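Local coordinates for chromosomal replication initiator protein DnaA (Thermotoga maritima, PDB 2Z4S) that probably starts and regulates chromosomal replication, binding the origin oriC in its ATP-bound form, with an AAA+ ATPase domain and a separate double-stranded DNA-binding domain, at residues T214-T219 with D246-R251; F205-T210 with K240-Q245; P263-R268 with V291-D296. All blocks are in the same frame, centred on the assembly; numbering follows the deposited sequence.

Interactions 1 and 2 form one continuous patch of the AAA+ core, their centres 11 Å apart, and their segments alternate along the chain: each loop of interaction 2 runs straight into a helix of interaction 1. They touch through Gln245 NE2, 3.1 Å from Thr214 OG1 in a probable hydrogen bond, and through packing of Leu216 on Leu206 and of Val249 on Phe244. Interaction 3 lies on the opposite side of the chain's centre from interaction 1, 37 Å from it between centres. The nucleotide lies nearer to interactions 2 and 3: the side chain of Leu241 is about 14 Å from ADP, that of Arg268 about 9 Å.

Interaction 1 of 3, residues T214-T219 with D246-R251; sequences TELFHT and DRLVSR
The ring of Phe217 and the guanidinium of Arg247 lie nearly flat on each other, their planes 23° apart and Arg247 CZ 4.1 Å from the ring centroid. This is a cation-pi stack over the ring face. The Arg247 chain, extended from CG to NE, crosses Phe217 at about a right angle, so its aliphatic part shares that face: Arg247 CD sits over the ring centre, 3.6 Å from the centroid, a CH-pi contact. Phe217 reaches this position with CG anti to its backbone N, whereas Arg247 starts from the crowded position between backbone N and carbonyl carbon. Arg251, bent at chi2 and chi3, brings NH1 to the ring edge beside Phe217 CE1, with its guanidinium plane 82° from the ring. Arg247 NH2 comes 3.1 Å from Thr214 OG1, at the guanidinium's edge. Gln245 OE1 accepts from Arg247 NE and its NE2 bonds Thr214 OG1, which would limit rotation of the guanidinium. On the inner side, Leu248 CG meets Phe217 CB at 4.3 Å.

The contact joins two helices of the AAA+ ATPase core, each following a strand of its parallel sheet; the segment axes approach to 9.8 Å at 39°. Leu216 continues inward to Phe171, while Glu215 makes salt bridges to Arg188 and Arg192, so helix 210-224 packs against helices 168-182 and 184-193 as well as helix 246-253.

Interaction 2 of 3, residues F205-T210 with K240-Q245; sequences FLIGKT and KLSEFQ
Ile207 has CG1 anti to its carbonyl carbon (chi1 -62°) and CG2 anti to its backbone N, so its two branches reach different residues: CG1 lies 3.8 Å from Phe244 CE1, while CG2 lies against the backbone and side chain of Ser242. Phe244 crosses Ile207 at about a right angle, and its ring presents an edge to the backbone N of Ile207. At the ring tip, Phe244 CZ meets Leu206 CB at 3.7 Å; Leu241 CD1 covers one face over the centre.

The main chains come closest where the CA atoms of Gly208 and Glu243 are 5.1 Å apart. Gly208 N donates a weak but nearly straight bond to Glu243 O (3.3 Å, 177°). At Gly208's positive phi, a side chain would jam against the preceding carbonyl O and sit tight against Glu243 OE1. Gln245, extended beyond CG, hydrogen-bonds Thr214 OG1 through NE2, which also lies 3.0 Å from Thr210 O; its OE1 accepts from Arg247 NE. Gln213 bridges both loops, donating to Leu206 O and Glu243 O.

Each loop connects a parallel strand, 197-201 or 229-234, to the following helix, with Lys209 and Gln245 at the N-cap positions: the strand-loop-helix connections of a P-loop AAA+ core.

Interaction 3 of 3, residues P263-R268 with V291-D296; sequences PDEETR and VAENVD
Charged groups dominate the polar side of this contact, and they fall into two clusters. In the first, Glu265 and Glu293, both extended beyond CG, cross obliquely and bring two carboxylates close together, with planes 34° apart. Lys269 forms salt bridges to Glu265 OE1 and Glu293 OE2, so the lysine probably offsets much of the repulsion between these like charges. The second cluster surrounds Arg268. Its chain, bent at chi3 (-35°), places NH1 3.0 Å from Ala292 O, near the end of helix 287-294. Asp296 runs alongside Arg268 and points the same way, its OD2 4.2 Å from Arg268 NH1. That oxygen lies well out of the guanidinium plane, so the two charges attract only at a distance, and the guanidinium directs no N-H to the acid.

Van der Waals contact also involves the arginine's own chain. The methylene CD of Arg268 packs on the carbonyl oxygens of Ala292 and Val295 at the helix end, 3.1 Å from Ala292 O, and Asp296 CB lies close to Arg268 NH1. The CA atoms of Arg268 and Ala292 are 5.9 Å apart, a close approach of the two backbones.

Hydrogen bonds within the first segment fix the start of its helix. Asp264 is the N-cap: its OD1 receives Thr267 N at 2.8 Å with an angle of 157°, and also Thr267 OG1.

Among its neighbours, the contact joins the first turn of helix 265-279 to the last turn of helix 287-294. Helix 299-315 backs both segments, Leu299 meeting Pro263 and Leu302 meeting Val291 and Val295. These three helices are consistent with the helical lid of an AAA+ domain, the Arg268 side chain lying about 9 Å from ADP, while Thr267 rests on the loop residues Val108 and Pro111.

Interaction 1 of 3, residues T214-T219 with D246-R251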
ATOM      1  N   THR A 214      -3.005  18.826  11.679  1.00 80.44           N
ATOM      2  CA  THR A 214      -3.057  20.206  11.223  1.00 80.27           C
ATOM      3  C   THR A 214      -2.000  20.500  10.164  1.00 79.44           C
ATOM      4  O   THR A 214      -2.311  21.060   9.117  1.00 79.50           O
ATOM      5  CB  THR A 214      -2.872  21.175  12.402  1.00 75.52           C
ATOM      6  OG1 THR A 214      -4.041  21.140  13.225  1.00 75.77           O
ATOM      7  CG2 THR A 214      -2.642  22.591  11.906  1.00 74.70           C
ATOM      8  N   GLU A 215      -0.753  20.126  10.441  1.00 66.79           N
ATOM      9  CA  GLU A 215       0.344  20.368   9.509  1.00 66.43           C
ATOM     10  C   GLU A 215       0.095  19.661   8.176  1.00 65.65           C
ATOM     11  O   GLU A 215       0.327  20.238   7.108  1.00 64.93           O
ATOM     12  CB  GLU A 215       1.667  19.896  10.133  1.00 78.50           C
ATOM     13  CG  GLU A 215       2.938  20.100   9.282  1.00 80.65           C
ATOM     14  CD  GLU A 215       3.163  21.548   8.867  1.00 82.16           C
ATOM     15  OE1 GLU A 215       2.867  22.456   9.673  1.00 83.21           O
ATOM     16  OE2 GLU A 215       3.650  21.775   7.736  1.00 82.81           O
ATOM     17  N   LEU A 216      -0.382  18.417   8.246  1.00 68.64           N
ATOM     18  CA  LEU A 216      -0.667  17.636   7.047  1.00 66.92           C
ATOM     19  C   LEU A 216      -1.689  18.426   6.253  1.00 67.32           C
ATOM     20  O   LEU A 216      -1.546  18.605   5.040  1.00 67.37           O
ATOM     21  CB  LEU A 216      -1.257  16.269   7.413  1.00 50.94           C
ATOM     22  CG  LEU A 216      -0.976  15.054   6.520  1.00 46.30           C
ATOM     23  CD1 LEU A 216      -2.020  14.004   6.806  1.00 44.37           C
ATOM     24  CD2 LEU A 216      -1.016  15.426   5.070  1.00 44.30           C
ATOM     25  N   PHE A 217      -2.711  18.899   6.964  1.00 60.73           N
ATOM     26  CA  PHE A 217      -3.788  19.694   6.379  1.00 61.95           C
ATOM     27  C   PHE A 217      -3.307  20.772   5.403  1.00 62.91           C
ATOM     28  O   PHE A 217      -3.777  20.842   4.268  1.00 63.62           O
ATOM     29  CB  PHE A 217      -4.605  20.364   7.484  1.00 63.01           C
ATOM     30  CG  PHE A 217      -5.720  21.221   6.968  1.00 62.60           C
ATOM     31  CD1 PHE A 217      -6.884  20.644   6.472  1.00 63.48           C
ATOM     32  CD2 PHE A 217      -5.588  22.601   6.926  1.00 62.43           C
ATOM     33  CE1 PHE A 217      -7.902  21.432   5.936  1.00 63.64           C
ATOM     34  CE2 PHE A 217      -6.595  23.395   6.392  1.00 62.90           C
ATOM     35  CZ  PHE A 217      -7.755  22.807   5.895  1.00 63.43           C
ATOM     36  N   HIS A 218      -2.386  21.625   5.840  1.00 76.33           N
ATOM     37  CA  HIS A 218      -1.881  22.679   4.961  1.00 78.03           C
ATOM     38  C   HIS A 218      -1.001  22.118   3.839  1.00 77.91           C
ATOM     39  O   HIS A 218      -1.114  22.543   2.681  1.00 77.14           O
ATOM     40  CB  HIS A 218      -1.106  23.726   5.769  1.00 73.69           C
ATOM     41  CG  HIS A 218      -1.952  24.460   6.764  1.00 75.17           C
ATOM     42  ND1 HIS A 218      -3.096  25.141   6.408  1.00 74.88           N
ATOM     43  CD2 HIS A 218      -1.840  24.587   8.108  1.00 74.31           C
ATOM     44  CE1 HIS A 218      -3.656  25.651   7.492  1.00 74.70           C
ATOM     45  NE2 HIS A 218      -2.914  25.329   8.535  1.00 73.26           N
ATOM     46  N   THR A 219      -0.131  21.168   4.192  1.00 70.31           N
ATOM     47  CA  THR A 219       0.754  20.529   3.219  1.00 68.56           C
ATOM     48  C   THR A 219      -0.140  20.097   2.069  1.00 68.34           C
ATOM     49  O   THR A 219       0.177  20.298   0.893  1.00 67.70           O
ATOM     50  CB  THR A 219       1.429  19.275   3.801  1.00 61.58           C
ATOM     51  OG1 THR A 219       1.944  19.557   5.109  1.00 63.05           O
ATOM     52  CG2 THR A 219       2.575  18.849   2.912  1.00 60.21           C
ATOM     53  N   ASP A 246     -12.354  17.271  10.741  1.00 58.22           N
ATOM     54  CA  ASP A 246     -13.294  17.254   9.624  1.00 58.87           C
ATOM     55  C   ASP A 246     -12.745  17.945   8.382  1.00 58.13           C
ATOM     56  O   ASP A 246     -13.069  17.566   7.259  1.00 57.25           O
ATOM     57  CB  ASP A 246     -14.590  17.956  10.019  1.00 85.64           C
ATOM     58  CG  ASP A 246     -15.169  17.429  11.310  1.00 88.53           C
ATOM     59  OD1 ASP A 246     -15.612  16.261  11.323  1.00 91.10           O
ATOM     60  OD2 ASP A 246     -15.177  18.182  12.312  1.00 88.59           O
ATOM     61  N   ARG A 247     -11.934  18.976   8.575  1.00 62.92           N
ATOM     62  CA  ARG A 247     -11.385  19.685   7.432  1.00 64.22           C
ATOM     63  C   ARG A 247     -10.422  18.808   6.655  1.00 64.12           C
ATOM     64  O   ARG A 247     -10.304  18.941   5.440  1.00 64.90           O
ATOM     65  CB  ARG A 247     -10.689  20.969   7.874  1.00 75.04           C
ATOM     66  CG  ARG A 247      -9.734  20.795   9.023  1.00 77.64           C
ATOM     67  CD  ARG A 247      -8.989  22.090   9.271  1.00 79.26           C
ATOM     68  NE  ARG A 247      -7.917  21.902  10.237  1.00 80.46           N
ATOM     69  CZ  ARG A 247      -6.972  22.799  10.481  1.00 80.19           C
ATOM     70  NH1 ARG A 247      -6.975  23.950   9.825  1.00 80.53           N
ATOM     71  NH2 ARG A 247      -6.019  22.534  11.365  1.00 80.53           N
ATOM     72  N   LEU A 248      -9.729  17.919   7.361  1.00 65.02           N
ATOM     73  CA  LEU A 248      -8.810  16.994   6.715  1.00 64.08           C
ATOM     74  C   LEU A 248      -9.668  15.950   6.012  1.00 65.09           C
ATOM     75  O   LEU A 248      -9.564  15.754   4.798  1.00 64.70           O
ATOM     76  CB  LEU A 248      -7.942  16.296   7.746  1.00 60.54           C
ATOM     77  CG  LEU A 248      -6.447  16.531   7.598  1.00 61.05           C
ATOM     78  CD1 LEU A 248      -5.725  15.475   8.421  1.00 62.73           C
ATOM     79  CD2 LEU A 248      -6.025  16.462   6.139  1.00 58.26           C
ATOM     80  N   VAL A 249     -10.517  15.286   6.793  1.00 62.50           N
ATOM     81  CA  VAL A 249     -11.426  14.268   6.279  1.00 62.72           C
ATOM     82  C   VAL A 249     -12.165  14.783   5.044  1.00 63.79           C
ATOM     83  O   VAL A 249     -12.480  14.027   4.131  1.00 63.96           O
ATOM     84  CB  VAL A 249     -12.456  13.875   7.345  1.00 53.09           C
ATOM     85  CG1 VAL A 249     -13.290  12.708   6.857  1.00 52.74           C
ATOM     86  CG2 VAL A 249     -11.748  13.533   8.641  1.00 52.93           C
ATOM     87  N   SER A 250     -12.445  16.077   5.023  1.00 69.16           N
ATOM     88  CA  SER A 250     -13.127  16.676   3.891  1.00 71.50           C
ATOM     89  C   SER A 250     -12.158  16.768   2.699  1.00 72.21           C
ATOM     90  O   SER A 250     -12.574  16.753   1.532  1.00 71.77           O
ATOM     91  CB  SER A 250     -13.638  18.060   4.278  1.00 79.86           C
ATOM     92  OG  SER A 250     -12.558  18.879   4.689  1.00 81.82           O
ATOM     93  N   ARG A 251     -10.867  16.868   2.998  1.00 79.80           N
ATOM     94  CA  ARG A 251      -9.848  16.929   1.953  1.00 81.22           C
ATOM     95  C   ARG A 251      -9.697  15.539   1.320  1.00 79.81           C
ATOM     96  O   ARG A 251      -9.348  15.407   0.142  1.00 79.99           O
ATOM     97  CB  ARG A 251      -8.493  17.350   2.535  1.00 94.20           C
ATOM     98  CG  ARG A 251      -8.485  18.666   3.290  1.00 97.95           C
ATOM     99  CD  ARG A 251      -7.972  19.838   2.447  1.00 99.90           C
ATOM    100  NE  ARG A 251      -9.038  20.590   1.795  1.00102.13           N
ATOM    101  CZ  ARG A 251     -10.020  21.220   2.436  1.00103.44           C
ATOM    102  NH1 ARG A 251     -10.085  21.194   3.763  1.00103.17           N
ATOM    103  NH2 ARG A 251     -10.944  21.879   1.744  1.00104.67           N
TER

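Interaction 2 of 3, residues F205-T210 with K240-Q245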
ATOM      1  N   PHE A 205      -2.581   6.309  11.390  1.00 47.34           N
ATOM      2  CA  PHE A 205      -1.570   6.511  12.406  1.00 48.54           C
ATOM      3  C   PHE A 205      -1.706   7.896  12.998  1.00 49.47           C
ATOM      4  O   PHE A 205      -1.208   8.157  14.081  1.00 49.73           O
ATOM      5  CB  PHE A 205      -0.185   6.362  11.800  1.00 55.13           C
ATOM      6  CG  PHE A 205       0.907   6.392  12.804  1.00 57.51           C
ATOM      7  CD1 PHE A 205       1.128   5.302  13.633  1.00 58.72           C
ATOM      8  CD2 PHE A 205       1.712   7.518  12.941  1.00 59.77           C
ATOM      9  CE1 PHE A 205       2.145   5.326  14.590  1.00 59.52           C
ATOM     10  CE2 PHE A 205       2.731   7.559  13.894  1.00 59.17           C
ATOM     11  CZ  PHE A 205       2.949   6.457  14.721  1.00 59.80           C
ATOM     12  N   LEU A 206      -2.385   8.777  12.270  1.00 58.89           N
ATOM     13  CA  LEU A 206      -2.596  10.149  12.695  1.00 59.77           C
ATOM     14  C   LEU A 206      -3.844  10.356  13.553  1.00 62.48           C
ATOM     15  O   LEU A 206      -4.207  11.488  13.874  1.00 63.55           O
ATOM     16  CB  LEU A 206      -2.631  11.062  11.471  1.00 42.75           C
ATOM     17  CG  LEU A 206      -1.240  11.459  10.973  1.00 42.64           C
ATOM     18  CD1 LEU A 206      -0.341  10.232  10.900  1.00 42.71           C
ATOM     19  CD2 LEU A 206      -1.350  12.142   9.631  1.00 40.88           C
ATOM     20  N   ILE A 207      -4.505   9.265  13.921  1.00 72.30           N
ATOM     21  CA  ILE A 207      -5.682   9.353  14.775  1.00 74.23           C
ATOM     22  C   ILE A 207      -5.235   9.907  16.129  1.00 75.07           C
ATOM     23  O   ILE A 207      -4.322   9.372  16.763  1.00 75.34           O
ATOM     24  CB  ILE A 207      -6.303   7.973  14.988  1.00 70.20           C
ATOM     25  CG1 ILE A 207      -6.769   7.420  13.650  1.00 72.05           C
ATOM     26  CG2 ILE A 207      -7.466   8.063  15.946  1.00 70.18           C
ATOM     27  CD1 ILE A 207      -7.226   5.994  13.731  1.00 72.53           C
ATOM     28  N   GLY A 208      -5.879  10.982  16.570  1.00 76.98           N
ATOM     29  CA  GLY A 208      -5.507  11.580  17.838  1.00 77.05           C
ATOM     30  C   GLY A 208      -4.383  12.583  17.651  1.00 76.83           C
ATOM     31  O   GLY A 208      -4.368  13.637  18.273  1.00 77.28           O
ATOM     32  N   LYS A 209      -3.444  12.261  16.775  1.00 60.48           N
ATOM     33  CA  LYS A 209      -2.319  13.144  16.513  1.00 59.35           C
ATOM     34  C   LYS A 209      -2.769  14.446  15.846  1.00 59.29           C
ATOM     35  O   LYS A 209      -2.260  14.795  14.782  1.00 58.54           O
ATOM     36  CB  LYS A 209      -1.322  12.421  15.608  1.00 59.16           C
ATOM     37  CG  LYS A 209      -1.186  10.944  15.919  1.00 58.28           C
ATOM     38  CD  LYS A 209      -0.473  10.690  17.235  1.00 58.60           C
ATOM     39  CE  LYS A 209      -0.605   9.229  17.656  1.00 58.26           C
ATOM     40  NZ  LYS A 209       0.178   8.888  18.875  1.00 57.81           N
ATOM     41  N   THR A 210      -3.702  15.171  16.466  1.00 69.28           N
ATOM     42  CA  THR A 210      -4.199  16.423  15.873  1.00 70.93           C
ATOM     43  C   THR A 210      -3.098  17.438  15.581  1.00 69.94           C
ATOM     44  O   THR A 210      -3.286  18.347  14.765  1.00 68.63           O
ATOM     45  CB  THR A 210      -5.304  17.114  16.742  1.00 81.34           C
ATOM     46  OG1 THR A 210      -4.862  17.219  18.101  1.00 83.00           O
ATOM     47  CG2 THR A 210      -6.619  16.323  16.674  1.00 81.22           C
ATOM     48  N   LYS A 240     -14.992   7.070   8.551  1.00 65.90           N
ATOM     49  CA  LYS A 240     -14.813   6.229   9.725  1.00 63.85           C
ATOM     50  C   LYS A 240     -13.492   6.432  10.473  1.00 62.03           C
ATOM     51  O   LYS A 240     -13.123   5.611  11.317  1.00 60.81           O
ATOM     52  CB  LYS A 240     -14.986   4.763   9.339  1.00 71.92           C
ATOM     53  CG  LYS A 240     -16.098   4.046  10.096  1.00 74.13           C
ATOM     54  CD  LYS A 240     -17.479   4.617   9.776  1.00 75.43           C
ATOM     55  CE  LYS A 240     -18.607   3.781  10.412  1.00 76.39           C
ATOM     56  NZ  LYS A 240     -18.605   3.747  11.915  1.00 76.33           N
ATOM     57  N   LEU A 241     -12.790   7.524  10.170  1.00 59.77           N
ATOM     58  CA  LEU A 241     -11.532   7.842  10.841  1.00 57.49           C
ATOM     59  C   LEU A 241     -11.760   8.611  12.155  1.00 58.06           C
ATOM     60  O   LEU A 241     -11.979   9.830  12.154  1.00 57.52           O
ATOM     61  CB  LEU A 241     -10.627   8.678   9.933  1.00 44.22           C
ATOM     62  CG  LEU A 241      -9.686   7.992   8.946  1.00 41.27           C
ATOM     63  CD1 LEU A 241      -8.765   9.034   8.341  1.00 39.33           C
ATOM     64  CD2 LEU A 241      -8.866   6.936   9.650  1.00 38.65           C
ATOM     65  N   SER A 242     -11.687   7.891  13.273  1.00 67.13           N
ATOM     66  CA  SER A 242     -11.882   8.482  14.597  1.00 67.18           C
ATOM     67  C   SER A 242     -10.834   9.553  14.905  1.00 68.97           C
ATOM     68  O   SER A 242      -9.693   9.472  14.432  1.00 69.44           O
ATOM     69  CB  SER A 242     -11.800   7.402  15.678  1.00 46.76           C
ATOM     70  OG  SER A 242     -10.487   7.307  16.203  1.00 43.29           O
ATOM     71  N   GLU A 243     -11.229  10.541  15.712  1.00 66.93           N
ATOM     72  CA  GLU A 243     -10.353  11.641  16.122  1.00 66.70           C
ATOM     73  C   GLU A 243      -9.644  12.273  14.929  1.00 66.44           C
ATOM     74  O   GLU A 243      -8.411  12.308  14.859  1.00 66.63           O
ATOM     75  CB  GLU A 243      -9.329  11.147  17.156  1.00 65.91           C
ATOM     76  CG  GLU A 243      -9.972  10.571  18.409  1.00 67.46           C
ATOM     77  CD  GLU A 243      -8.967  10.139  19.465  1.00 69.21           C
ATOM     78  OE1 GLU A 243      -8.159  10.980  19.905  1.00 70.71           O
ATOM     79  OE2 GLU A 243      -8.991   8.956  19.866  1.00 69.14           O
ATOM     80  N   PHE A 244     -10.433  12.780  13.993  1.00 57.75           N
ATOM     81  CA  PHE A 244      -9.873  13.397  12.805  1.00 58.49           C
ATOM     82  C   PHE A 244     -10.534  14.726  12.426  1.00 58.90           C
ATOM     83  O   PHE A 244     -11.759  14.822  12.292  1.00 58.70           O
ATOM     84  CB  PHE A 244      -9.965  12.417  11.622  1.00 62.93           C
ATOM     85  CG  PHE A 244      -8.631  11.926  11.134  1.00 60.69           C
ATOM     86  CD1 PHE A 244      -7.923  10.971  11.850  1.00 60.67           C
ATOM     87  CD2 PHE A 244      -8.069  12.451   9.974  1.00 59.99           C
ATOM     88  CE1 PHE A 244      -6.670  10.548  11.418  1.00 60.81           C
ATOM     89  CE2 PHE A 244      -6.823  12.037   9.534  1.00 58.88           C
ATOM     90  CZ  PHE A 244      -6.120  11.087  10.254  1.00 59.51           C
ATOM     91  N   GLN A 245      -9.709  15.749  12.243  1.00 63.24           N
ATOM     92  CA  GLN A 245     -10.199  17.062  11.859  1.00 64.40           C
ATOM     93  C   GLN A 245     -11.064  16.988  10.593  1.00 65.54           C
ATOM     94  O   GLN A 245     -10.573  16.679   9.512  1.00 66.92           O
ATOM     95  CB  GLN A 245      -9.013  18.009  11.639  1.00 57.76           C
ATOM     96  CG  GLN A 245      -8.272  18.351  12.923  1.00 58.02           C
ATOM     97  CD  GLN A 245      -6.938  19.048  12.686  1.00 58.78           C
ATOM     98  OE1 GLN A 245      -6.811  19.898  11.802  1.00 57.04           O
ATOM     99  NE2 GLN A 245      -5.936  18.698  13.494  1.00 59.35           N
TER

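Interaction 3 of 3, residues P263-R268 with V291-D296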
ATOM      1  N   PRO A 263     -10.040 -10.760  -1.856  1.00 51.34           N
ATOM      2  CA  PRO A 263     -10.339 -11.489  -3.090  1.00 51.76           C
ATOM      3  C   PRO A 263     -11.002 -12.829  -2.831  1.00 52.22           C
ATOM      4  O   PRO A 263     -10.962 -13.340  -1.709  1.00 51.15           O
ATOM      5  CB  PRO A 263      -8.963 -11.625  -3.742  1.00 52.25           C
ATOM      6  CG  PRO A 263      -8.059 -11.784  -2.571  1.00 50.77           C
ATOM      7  CD  PRO A 263      -8.588 -10.761  -1.585  1.00 51.31           C
ATOM      8  N   ASP A 264     -11.627 -13.381  -3.870  1.00 54.90           N
ATOM      9  CA  ASP A 264     -12.269 -14.690  -3.771  1.00 57.07           C
ATOM     10  C   ASP A 264     -11.205 -15.771  -3.983  1.00 58.12           C
ATOM     11  O   ASP A 264     -10.050 -15.471  -4.326  1.00 57.22           O
ATOM     12  CB  ASP A 264     -13.386 -14.844  -4.814  1.00 60.60           C
ATOM     13  CG  ASP A 264     -12.899 -14.630  -6.244  1.00 62.83           C
ATOM     14  OD1 ASP A 264     -11.668 -14.574  -6.466  1.00 63.90           O
ATOM     15  OD2 ASP A 264     -13.759 -14.530  -7.151  1.00 62.58           O
ATOM     16  N   GLU A 265     -11.591 -17.028  -3.794  1.00 58.61           N
ATOM     17  CA  GLU A 265     -10.639 -18.124  -3.944  1.00 59.60           C
ATOM     18  C   GLU A 265      -9.934 -18.154  -5.297  1.00 59.34           C
ATOM     19  O   GLU A 265      -8.707 -18.327  -5.367  1.00 57.56           O
ATOM     20  CB  GLU A 265     -11.330 -19.458  -3.705  1.00 66.81           C
ATOM     21  CG  GLU A 265     -10.365 -20.614  -3.686  1.00 69.79           C
ATOM     22  CD  GLU A 265     -11.069 -21.946  -3.638  1.00 72.53           C
ATOM     23  OE1 GLU A 265     -10.456 -22.932  -4.085  1.00 75.99           O
ATOM     24  OE2 GLU A 265     -12.224 -22.017  -3.159  1.00 72.56           O
ATOM     25  N   GLU A 266     -10.700 -17.992  -6.370  1.00 61.52           N
ATOM     26  CA  GLU A 266     -10.108 -17.998  -7.693  1.00 62.35           C
ATOM     27  C   GLU A 266      -9.024 -16.945  -7.812  1.00 62.06           C
ATOM     28  O   GLU A 266      -7.884 -17.248  -8.167  1.00 62.49           O
ATOM     29  CB  GLU A 266     -11.160 -17.752  -8.761  1.00 72.44           C
ATOM     30  CG  GLU A 266     -10.552 -17.518 -10.132  1.00 76.76           C
ATOM     31  CD  GLU A 266     -11.581 -17.565 -11.249  1.00 80.52           C
ATOM     32  OE1 GLU A 266     -11.234 -17.204 -12.399  1.00 82.76           O
ATOM     33  OE2 GLU A 266     -12.733 -17.968 -10.980  1.00 81.30           O
ATOM     34  N   THR A 267      -9.378 -15.705  -7.494  1.00 61.83           N
ATOM     35  CA  THR A 267      -8.426 -14.604  -7.578  1.00 59.93           C
ATOM     36  C   THR A 267      -7.240 -14.800  -6.645  1.00 60.42           C
ATOM     37  O   THR A 267      -6.092 -14.510  -7.002  1.00 59.44           O
ATOM     38  CB  THR A 267      -9.105 -13.278  -7.262  1.00 45.52           C
ATOM     39  OG1 THR A 267     -10.367 -13.240  -7.927  1.00 43.55           O
ATOM     40  CG2 THR A 267      -8.265 -12.124  -7.774  1.00 44.20           C
ATOM     41  N   ARG A 268      -7.510 -15.303  -5.450  1.00 60.58           N
ATOM     42  CA  ARG A 268      -6.437 -15.528  -4.502  1.00 61.76           C
ATOM     43  C   ARG A 268      -5.376 -16.416  -5.143  1.00 62.41           C
ATOM     44  O   ARG A 268      -4.199 -16.051  -5.187  1.00 61.87           O
ATOM     45  CB  ARG A 268      -6.983 -16.195  -3.254  1.00 59.36           C
ATOM     46  CG  ARG A 268      -6.303 -15.781  -1.972  1.00 58.84           C
ATOM     47  CD  ARG A 268      -7.011 -16.465  -0.843  1.00 58.56           C
ATOM     48  NE  ARG A 268      -8.428 -16.550  -1.171  1.00 60.23           N
ATOM     49  CZ  ARG A 268      -9.285 -17.367  -0.578  1.00 61.92           C
ATOM     50  NH1 ARG A 268      -8.872 -18.177   0.382  1.00 64.09           N
ATOM     51  NH2 ARG A 268     -10.554 -17.377  -0.952  1.00 64.15           N
ATOM     52  N   VAL A 291      -2.776 -23.859  -0.067  1.00 67.18           N
ATOM     53  CA  VAL A 291      -2.428 -22.590   0.557  1.00 66.69           C
ATOM     54  C   VAL A 291      -3.412 -21.507   0.117  1.00 67.61           C
ATOM     55  O   VAL A 291      -4.008 -20.816   0.947  1.00 67.40           O
ATOM     56  CB  VAL A 291      -1.008 -22.160   0.165  1.00 51.48           C
ATOM     57  CG1 VAL A 291      -0.666 -20.832   0.800  1.00 50.23           C
ATOM     58  CG2 VAL A 291      -0.026 -23.215   0.604  1.00 52.22           C
ATOM     59  N   ALA A 292      -3.586 -21.379  -1.193  1.00 70.25           N
ATOM     60  CA  ALA A 292      -4.485 -20.387  -1.766  1.00 70.05           C
ATOM     61  C   ALA A 292      -5.896 -20.492  -1.230  1.00 70.35           C
ATOM     62  O   ALA A 292      -6.595 -19.497  -1.144  1.00 72.08           O
ATOM     63  CB  ALA A 292      -4.510 -20.519  -3.271  1.00 55.69           C
ATOM     64  N   GLU A 293      -6.322 -21.690  -0.868  1.00 64.39           N
ATOM     65  CA  GLU A 293      -7.672 -21.873  -0.370  1.00 65.13           C
ATOM     66  C   GLU A 293      -7.890 -21.730   1.121  1.00 65.22           C
ATOM     67  O   GLU A 293      -9.020 -21.530   1.553  1.00 67.09           O
ATOM     68  CB  GLU A 293      -8.191 -23.240  -0.768  1.00 84.74           C
ATOM     69  CG  GLU A 293      -8.515 -23.382  -2.216  1.00 89.17           C
ATOM     70  CD  GLU A 293      -9.073 -24.762  -2.531  1.00 92.23           C
ATOM     71  OE1 GLU A 293      -9.919 -25.251  -1.736  1.00 92.88           O
ATOM     72  OE2 GLU A 293      -8.672 -25.345  -3.571  1.00 92.37           O
ATOM     73  N   ASN A 294      -6.842 -21.818   1.923  1.00 71.07           N
ATOM     74  CA  ASN A 294      -7.064 -21.756   3.359  1.00 70.42           C
ATOM     75  C   ASN A 294      -6.367 -20.646   4.127  1.00 69.78           C
ATOM     76  O   ASN A 294      -6.557 -20.501   5.328  1.00 71.11           O
ATOM     77  CB  ASN A 294      -6.747 -23.130   3.945  1.00 65.92           C
ATOM     78  CG  ASN A 294      -7.485 -24.236   3.216  1.00 64.79           C
ATOM     79  OD1 ASN A 294      -8.707 -24.320   3.276  1.00 64.30           O
ATOM     80  ND2 ASN A 294      -6.747 -25.074   2.502  1.00 64.42           N
ATOM     81  N   VAL A 295      -5.547 -19.871   3.435  1.00 66.64           N
ATOM     82  CA  VAL A 295      -4.882 -18.729   4.042  1.00 65.82           C
ATOM     83  C   VAL A 295      -5.647 -17.584   3.369  1.00 66.98           C
ATOM     84  O   VAL A 295      -5.171 -16.945   2.425  1.00 66.29           O
ATOM     85  CB  VAL A 295      -3.392 -18.712   3.679  1.00 52.91           C
ATOM     86  CG1 VAL A 295      -2.721 -17.470   4.220  1.00 51.03           C
ATOM     87  CG2 VAL A 295      -2.735 -19.945   4.253  1.00 52.21           C
ATOM     88  N   ASP A 296      -6.863 -17.363   3.861  1.00 74.56           N
ATOM     89  CA  ASP A 296      -7.762 -16.365   3.309  1.00 75.19           C
ATOM     90  C   ASP A 296      -7.924 -15.066   4.084  1.00 75.91           C
ATOM     91  O   ASP A 296      -8.826 -14.284   3.775  1.00 76.21           O
ATOM     92  CB  ASP A 296      -9.133 -16.990   3.124  1.00 63.41           C
ATOM     93  CG  ASP A 296      -9.574 -17.731   4.348  1.00 64.13           C
ATOM     94  OD1 ASP A 296      -8.956 -17.490   5.407  1.00 63.48           O
ATOM     95  OD2 ASP A 296     -10.522 -18.541   4.265  1.00 65.18           O
TER